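Local coordinates for protein multicopper oxidase (Uncultured bacterium, PDB 4E9X) that probably oxidises its substrates one electron at a time and reduces oxygen to water at copper centres, as multicopper oxidases do, at residues A[2-7]-A[37-42]; A[188-193]-A[211-216]. One frame throughout, in Å; residues are numbered along the deposited sequence.

Interaction 1. Residues A[2-7]-A[37-42]; sequences AEREFD and IHVQEG
The methyl CG2 of Ile-37 meets CE2 of Phe-6 at 3.8 Å, an oblique approach that opens the apolar contact between two strands of facing sheets. Ile-37 sets CG2 anti to its own backbone N and beside the carbonyl carbon, and its side chain also packs on Leu-122 of the neighbouring strand 119-125. His-38 points the other way, stacking edge-to-face with Tyr-305, with NE2 hydrogen-bonded to Asp-125. Val-39 comes next and carries the centre: its CG1 lies near the plane of the Phe-6 ring, at the edge, with CE2 4.2 Å away. The same methyl lies 3.9 Å from CD of Arg-4, whose side chain slides past Val-39 in the opposite direction. One methyl thus touches both a ring edge and the aliphatic part of an arginine. The Arg-4 chain is extended from CG to NE, so CD passes the methyl on the way to the guanidinium. Its polar end belongs mainly to Asp-43, which forms a salt bridge with NE just past Gly-42. Gln-40 is joined by water instead: water 2 lies at the edge of the Arg-4 guanidinium, in its plane, 2.9 Å from NH2, and donates to OE1 of Gln-40. Asp-43 also accepts from the backbone N of Gln-40, so this one carboxylate ties both strands together. At Gly-42 the carbonyl O accepts from water 1 at 2.9 Å, and that water accepts in turn from N of Ala-2. Gly-42 has phi 92° and psi -9°, a conformation in which the carbonyl O of Glu-41 takes up the place of a side chain. The strand axes approach to 9.0 Å at 169°, nearly antiparallel, and share no direct hydrogen bond; this is the face-to-face packing of the two sheets in a cupredoxin beta-sandwich.

Interaction 2. Residues A[188-193]-A[211-216]; sequences VVKIRF and LVTHKD
Lys-190 NZ sits 3.7 Å from CE1 of His-214, where strands 187-195 and 210-215 of one cupredoxin-type sheet approach each other across the strand between them. That strand, 236-243, pairs antiparallel with both, so the two segments run the same way and make contact only through side chains. The tight part is the end of the lysine. Its chain leaves with CG anti to the backbone N, stays extended through CE and bends at chi4 (74°), which brings NZ obliquely to the imidazole, the two side chains crossing at about a right angle. CE meanwhile lies 3.3 Å above the centre of the Arg-192 guanidinium, covering one of its faces. The ammonium forms salt bridges with Asp-238 and Glu-133, which probably offset the charge of Lys-190 in this buried spot, while Arg-192 has its own salt bridge to Asp-139. The looser part lies toward Thr-213, where OG1 and NZ of Lys-190 are 4.5 Å apart and water 3 bridges them. Thr-213 and His-214 both face Asp-238 in a classic beta bulge. The bulge lets both side chains start out toward strand 187-195, where a regular strand would turn them to opposite faces. His-214, with CG beside its backbone N (chi1 -61°), puts its ring edge against the threonine hydroxyl: ND1 and OG1 are 2.7 Å apart, with OG1 in the ring plane, which should fix the rotation of the imidazole. Away from this cluster, Lys-215 and Asp-216 turn to a second subunit, where Asp-216 accepts from the backbone of Thr-228 and Asp-227 of that chain. Back at the looser side, water 3 accepts from Lys-190 NZ at 2.8 Å and lies equally close to Thr-213 OG1.

Interaction 1 closes before interaction 2 opens along the chain, and their centres lie about 22 Å apart, with nearest atoms about 6 Å apart and not touching. They share no sheet. Residues 2-7 and 37-42 join two facing sheets in the first cupredoxin-like half, whereas 188-193 and 211-216 lie on the two strands that flank 236-243 within a single six-stranded sheet in the second. The first is thus a contact between layers, the second one across a sheet. Each half supplies histidines to copper sites, and the assembly holds three chains, an arrangement consistent with two-domain multicopper oxidases, in which copper clusters form where domains of neighbouring subunits meet.

Interaction 1. Residues A[2-7]-A[37-42]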
loop_
_atom_site.group_PDB
_atom_site.type_symbol
_atom_site.label_atom_id
_atom_site.label_comp_id
_atom_site.label_asym_id
_atom_site.label_seq_id
_atom_site.Cartn_x
_atom_site.Cartn_y
_atom_site.Cartn_z
ATOM N N ALA A 2 -16.546 16.121 -30.060
ATOM C CA ALA A 2 -17.849 16.774 -29.905
ATOM C C ALA A 2 -17.847 17.687 -28.688
ATOM O O ALA A 2 -17.145 17.358 -27.700
ATOM C CB ALA A 2 -19.006 15.782 -29.793
ATOM N N GLU A 3 -18.650 18.745 -28.713
ATOM C CA GLU A 3 -18.851 19.517 -27.468
ATOM C C GLU A 3 -19.957 18.888 -26.622
ATOM O O GLU A 3 -21.098 18.674 -27.072
ATOM C CB GLU A 3 -19.181 20.967 -27.812
ATOM C CG GLU A 3 -19.324 21.881 -26.622
ATOM C CD GLU A 3 -19.795 23.297 -27.012
ATOM O OE1 GLU A 3 -20.900 23.696 -26.616
ATOM O OE2 GLU A 3 -19.038 24.005 -27.707
ATOM N N ARG A 4 -19.644 18.601 -25.348
ATOM C CA ARG A 4 -20.568 17.951 -24.421
ATOM C C ARG A 4 -20.659 18.815 -23.175
ATOM O O ARG A 4 -19.671 18.972 -22.490
ATOM C CB ARG A 4 -20.149 16.513 -24.112
ATOM C CG ARG A 4 -19.987 15.682 -25.380
ATOM C CD ARG A 4 -19.962 14.209 -25.029
ATOM N NE ARG A 4 -19.706 13.441 -26.263
ATOM C CZ ARG A 4 -20.737 13.019 -27.016
ATOM N NH1 ARG A 4 -22.003 13.269 -26.688
ATOM N NH2 ARG A 4 -20.502 12.335 -28.119
ATOM N N GLU A 5 -21.848 19.344 -22.973
ATOM C CA GLU A 5 -22.106 20.275 -21.881
ATOM C C GLU A 5 -23.090 19.672 -20.886
ATOM O O GLU A 5 -24.145 19.184 -21.301
ATOM C CB GLU A 5 -22.702 21.577 -22.476
ATOM C CG GLU A 5 -23.001 22.590 -21.394
ATOM C CD GLU A 5 -23.222 23.980 -21.923
ATOM O OE1 GLU A 5 -23.148 24.168 -23.161
ATOM O OE2 GLU A 5 -23.463 24.927 -21.135
ATOM N N PHE A 6 -22.749 19.750 -19.610
ATOM C CA PHE A 6 -23.476 19.156 -18.519
ATOM C C PHE A 6 -23.800 20.148 -17.434
ATOM O O PHE A 6 -22.969 21.020 -17.199
ATOM C CB PHE A 6 -22.637 18.012 -17.892
ATOM C CG PHE A 6 -22.249 16.996 -18.965
ATOM C CD1 PHE A 6 -23.190 16.336 -19.737
ATOM C CD2 PHE A 6 -20.938 16.691 -19.193
ATOM C CE1 PHE A 6 -22.858 15.404 -20.685
ATOM C CE2 PHE A 6 -20.580 15.767 -20.170
ATOM C CZ PHE A 6 -21.539 15.108 -20.950
ATOM N N ASP A 7 -24.945 19.985 -16.785
ATOM C CA ASP A 7 -25.302 20.868 -15.682
ATOM C C ASP A 7 -25.293 20.008 -14.402
ATOM O O ASP A 7 -25.999 18.992 -14.358
ATOM C CB ASP A 7 -26.663 21.522 -15.861
ATOM C CG ASP A 7 -26.709 22.547 -16.964
ATOM O OD1 ASP A 7 -25.798 23.424 -17.056
ATOM O OD2 ASP A 7 -27.660 22.582 -17.805
ATOM N N ILE A 37 -19.947 10.475 -15.826
ATOM C CA ILE A 37 -19.703 11.286 -17.021
ATOM C C ILE A 37 -18.910 10.397 -17.963
ATOM O O ILE A 37 -17.850 9.892 -17.597
ATOM C CB ILE A 37 -18.981 12.612 -16.674
ATOM C CG1 ILE A 37 -19.770 13.450 -15.699
ATOM C CG2 ILE A 37 -18.642 13.333 -17.978
ATOM C CD1 ILE A 37 -19.005 14.683 -15.171
ATOM N N HIS A 38 -19.425 10.175 -19.143
ATOM C CA HIS A 38 -18.842 9.232 -20.102
ATOM C C HIS A 38 -18.718 9.973 -21.422
ATOM O O HIS A 38 -19.725 10.362 -22.021
ATOM C CB HIS A 38 -19.733 7.981 -20.196
ATOM C CG HIS A 38 -19.101 6.861 -20.932
ATOM N ND1 HIS A 38 -19.788 5.695 -21.262
ATOM C CD2 HIS A 38 -17.825 6.641 -21.380
ATOM C CE1 HIS A 38 -18.947 4.858 -21.872
ATOM N NE2 HIS A 38 -17.780 5.383 -21.978
ATOM N N VAL A 39 -17.495 10.194 -21.868
ATOM C CA VAL A 39 -17.226 10.960 -23.086
ATOM C C VAL A 39 -16.185 10.241 -23.914
ATOM O O VAL A 39 -15.652 9.202 -23.475
ATOM C CB VAL A 39 -16.792 12.392 -22.739
ATOM C CG1 VAL A 39 -17.844 13.115 -21.887
ATOM C CG2 VAL A 39 -15.438 12.501 -22.028
ATOM N N GLN A 40 -15.917 10.782 -25.105
ATOM C CA GLN A 40 -14.894 10.229 -25.997
ATOM C C GLN A 40 -13.628 11.064 -25.982
ATOM O O GLN A 40 -13.695 12.307 -25.831
ATOM C CB GLN A 40 -15.461 10.224 -27.431
ATOM C CG GLN A 40 -14.672 9.413 -28.425
ATOM C CD GLN A 40 -15.504 9.203 -29.692
ATOM O OE1 GLN A 40 -16.403 9.958 -30.073
ATOM N NE2 GLN A 40 -15.193 8.114 -30.384
ATOM N N GLU A 41 -12.496 10.377 -26.166
ATOM C CA GLU A 41 -11.226 11.084 -26.304
ATOM C C GLU A 41 -11.363 12.193 -27.335
ATOM O O GLU A 41 -11.901 12.038 -28.447
ATOM C CB GLU A 41 -10.192 10.103 -26.823
ATOM C CG GLU A 41 -8.803 10.665 -26.996
ATOM C CD GLU A 41 -7.800 9.650 -27.542
ATOM O OE1 GLU A 41 -8.133 8.476 -27.799
ATOM O OE2 GLU A 41 -6.614 10.039 -27.661
ATOM N N GLY A 42 -10.913 13.397 -26.944
ATOM C CA GLY A 42 -10.955 14.597 -27.776
ATOM C C GLY A 42 -12.211 15.424 -27.578
ATOM O O GLY A 42 -12.282 16.525 -28.133
HETATM O O HOH W 1 -14.251 17.814 -29.786
HETATM O O HOH W 2 -17.808 12.327 -29.283
#

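Interaction 2. Residues A[188-193]-A[211-216]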
loop_
_atom_site.group_PDB
_atom_site.type_symbol
_atom_site.label_atom_id
_atom_site.label_comp_id
_atom_site.label_asym_id
_atom_site.label_seq_id
_atom_site.Cartn_x
_atom_site.Cartn_y
_atom_site.Cartn_z
ATOM N N VAL A 188 -17.162 -11.225 -20.478
ATOM C CA VAL A 188 -15.806 -10.665 -20.326
ATOM C C VAL A 188 -16.012 -9.359 -19.599
ATOM O O VAL A 188 -16.631 -8.419 -20.126
ATOM C CB VAL A 188 -15.172 -10.439 -21.709
ATOM C CG1 VAL A 188 -13.761 -9.810 -21.530
ATOM C CG2 VAL A 188 -15.109 -11.747 -22.452
ATOM N N VAL A 189 -15.522 -9.322 -18.354
ATOM C CA VAL A 189 -15.934 -8.245 -17.424
ATOM C C VAL A 189 -14.744 -7.289 -17.228
ATOM O O VAL A 189 -13.687 -7.723 -16.807
ATOM C CB VAL A 189 -16.391 -8.818 -16.096
ATOM C CG1 VAL A 189 -16.947 -7.702 -15.195
ATOM C CG2 VAL A 189 -17.469 -9.905 -16.291
ATOM N N LYS A 190 -14.977 -6.003 -17.514
ATOM C CA LYS A 190 -13.955 -4.986 -17.200
ATOM C C LYS A 190 -14.356 -4.402 -15.851
ATOM O O LYS A 190 -15.504 -3.939 -15.729
ATOM C CB LYS A 190 -13.936 -3.941 -18.319
ATOM C CG LYS A 190 -13.020 -2.744 -17.975
ATOM C CD LYS A 190 -12.964 -1.791 -19.183
ATOM C CE LYS A 190 -12.002 -0.674 -19.054
ATOM N NZ LYS A 190 -10.567 -1.065 -19.194
ATOM N N ILE A 191 -13.453 -4.429 -14.866
ATOM C CA ILE A 191 -13.724 -3.785 -13.572
ATOM C C ILE A 191 -12.736 -2.625 -13.413
ATOM O O ILE A 191 -11.534 -2.817 -13.601
ATOM C CB ILE A 191 -13.661 -4.771 -12.414
ATOM C CG1 ILE A 191 -14.693 -5.904 -12.661
ATOM C CG2 ILE A 191 -13.961 -4.059 -11.110
ATOM C CD1 ILE A 191 -14.212 -7.237 -12.254
ATOM N N ARG A 192 -13.291 -1.489 -13.047
ATOM C CA ARG A 192 -12.505 -0.268 -12.795
ATOM C C ARG A 192 -12.583 0.008 -11.303
ATOM O O ARG A 192 -13.665 0.368 -10.805
ATOM C CB ARG A 192 -13.107 0.879 -13.602
ATOM C CG ARG A 192 -13.156 0.596 -15.114
ATOM C CD ARG A 192 -13.903 1.693 -15.824
ATOM N NE ARG A 192 -14.319 1.409 -17.204
ATOM C CZ ARG A 192 -13.793 2.021 -18.246
ATOM N NH1 ARG A 192 -12.746 2.854 -18.204
ATOM N NH2 ARG A 192 -14.325 1.748 -19.447
ATOM N N PHE A 193 -11.443 -0.143 -10.616
ATOM C CA PHE A 193 -11.353 0.134 -9.184
ATOM C C PHE A 193 -10.881 1.579 -8.955
ATOM O O PHE A 193 -9.931 2.000 -9.623
ATOM C CB PHE A 193 -10.309 -0.775 -8.503
ATOM C CG PHE A 193 -10.571 -2.267 -8.597
ATOM C CD1 PHE A 193 -11.729 -2.836 -8.040
ATOM C CD2 PHE A 193 -9.650 -3.103 -9.155
ATOM C CE1 PHE A 193 -11.937 -4.205 -8.081
ATOM C CE2 PHE A 193 -9.875 -4.487 -9.227
ATOM C CZ PHE A 193 -11.001 -5.051 -8.632
ATOM N N LEU A 211 -6.838 -9.883 -14.847
ATOM C CA LEU A 211 -5.748 -9.376 -15.667
ATOM C C LEU A 211 -5.726 -7.858 -15.504
ATOM O O LEU A 211 -6.672 -7.195 -15.946
ATOM C CB LEU A 211 -5.950 -9.739 -17.140
ATOM C CG LEU A 211 -4.815 -9.231 -18.046
ATOM C CD1 LEU A 211 -3.471 -9.886 -17.688
ATOM C CD2 LEU A 211 -5.152 -9.480 -19.514
ATOM N N VAL A 212 -4.698 -7.343 -14.848
ATOM C CA VAL A 212 -4.553 -5.887 -14.635
ATOM C C VAL A 212 -4.033 -5.279 -15.939
ATOM O O VAL A 212 -2.908 -5.559 -16.371
ATOM C CB VAL A 212 -3.606 -5.614 -13.464
ATOM C CG1 VAL A 212 -3.542 -4.095 -13.276
ATOM C CG2 VAL A 212 -4.037 -6.333 -12.178
ATOM N N THR A 213 -4.878 -4.451 -16.581
ATOM C CA THR A 213 -4.523 -3.898 -17.879
ATOM C C THR A 213 -4.215 -2.415 -17.869
ATOM O O THR A 213 -3.578 -1.952 -18.798
ATOM C CB THR A 213 -5.721 -4.119 -18.857
ATOM O OG1 THR A 213 -6.899 -3.514 -18.334
ATOM C CG2 THR A 213 -6.046 -5.611 -19.028
ATOM N N HIS A 214 -4.721 -1.662 -16.881
ATOM C CA HIS A 214 -4.537 -0.203 -16.881
ATOM C C HIS A 214 -4.257 0.310 -15.473
ATOM O O HIS A 214 -4.895 -0.161 -14.521
ATOM C CB HIS A 214 -5.774 0.571 -17.362
ATOM C CG HIS A 214 -6.236 0.305 -18.770
ATOM N ND1 HIS A 214 -6.757 -0.931 -19.161
ATOM C CD2 HIS A 214 -6.260 1.129 -19.856
ATOM C CE1 HIS A 214 -7.077 -0.813 -20.431
ATOM N NE2 HIS A 214 -6.785 0.416 -20.886
ATOM N N LYS A 215 -3.348 1.246 -15.422
ATOM C CA LYS A 215 -3.009 1.941 -14.181
ATOM C C LYS A 215 -3.369 3.414 -14.388
ATOM O O LYS A 215 -2.892 4.031 -15.350
ATOM C CB LYS A 215 -1.515 1.764 -13.866
ATOM C CG LYS A 215 -0.916 2.769 -12.921
ATOM C CD LYS A 215 -1.527 2.788 -11.511
ATOM C CE LYS A 215 -0.742 3.815 -10.693
ATOM N NZ LYS A 215 -1.577 4.342 -9.597
ATOM N N ASP A 216 -4.249 3.929 -13.507
ATOM C CA ASP A 216 -4.700 5.334 -13.595
ATOM C C ASP A 216 -5.240 5.644 -14.996
ATOM O O ASP A 216 -5.116 6.764 -15.504
ATOM C CB ASP A 216 -3.584 6.299 -13.213
ATOM C CG ASP A 216 -3.139 6.092 -11.734
ATOM O OD1 ASP A 216 -3.851 5.415 -10.966
ATOM O OD2 ASP A 216 -2.043 6.620 -11.456
HETATM O O HOH W 3 -9.667 -3.623 -18.328
#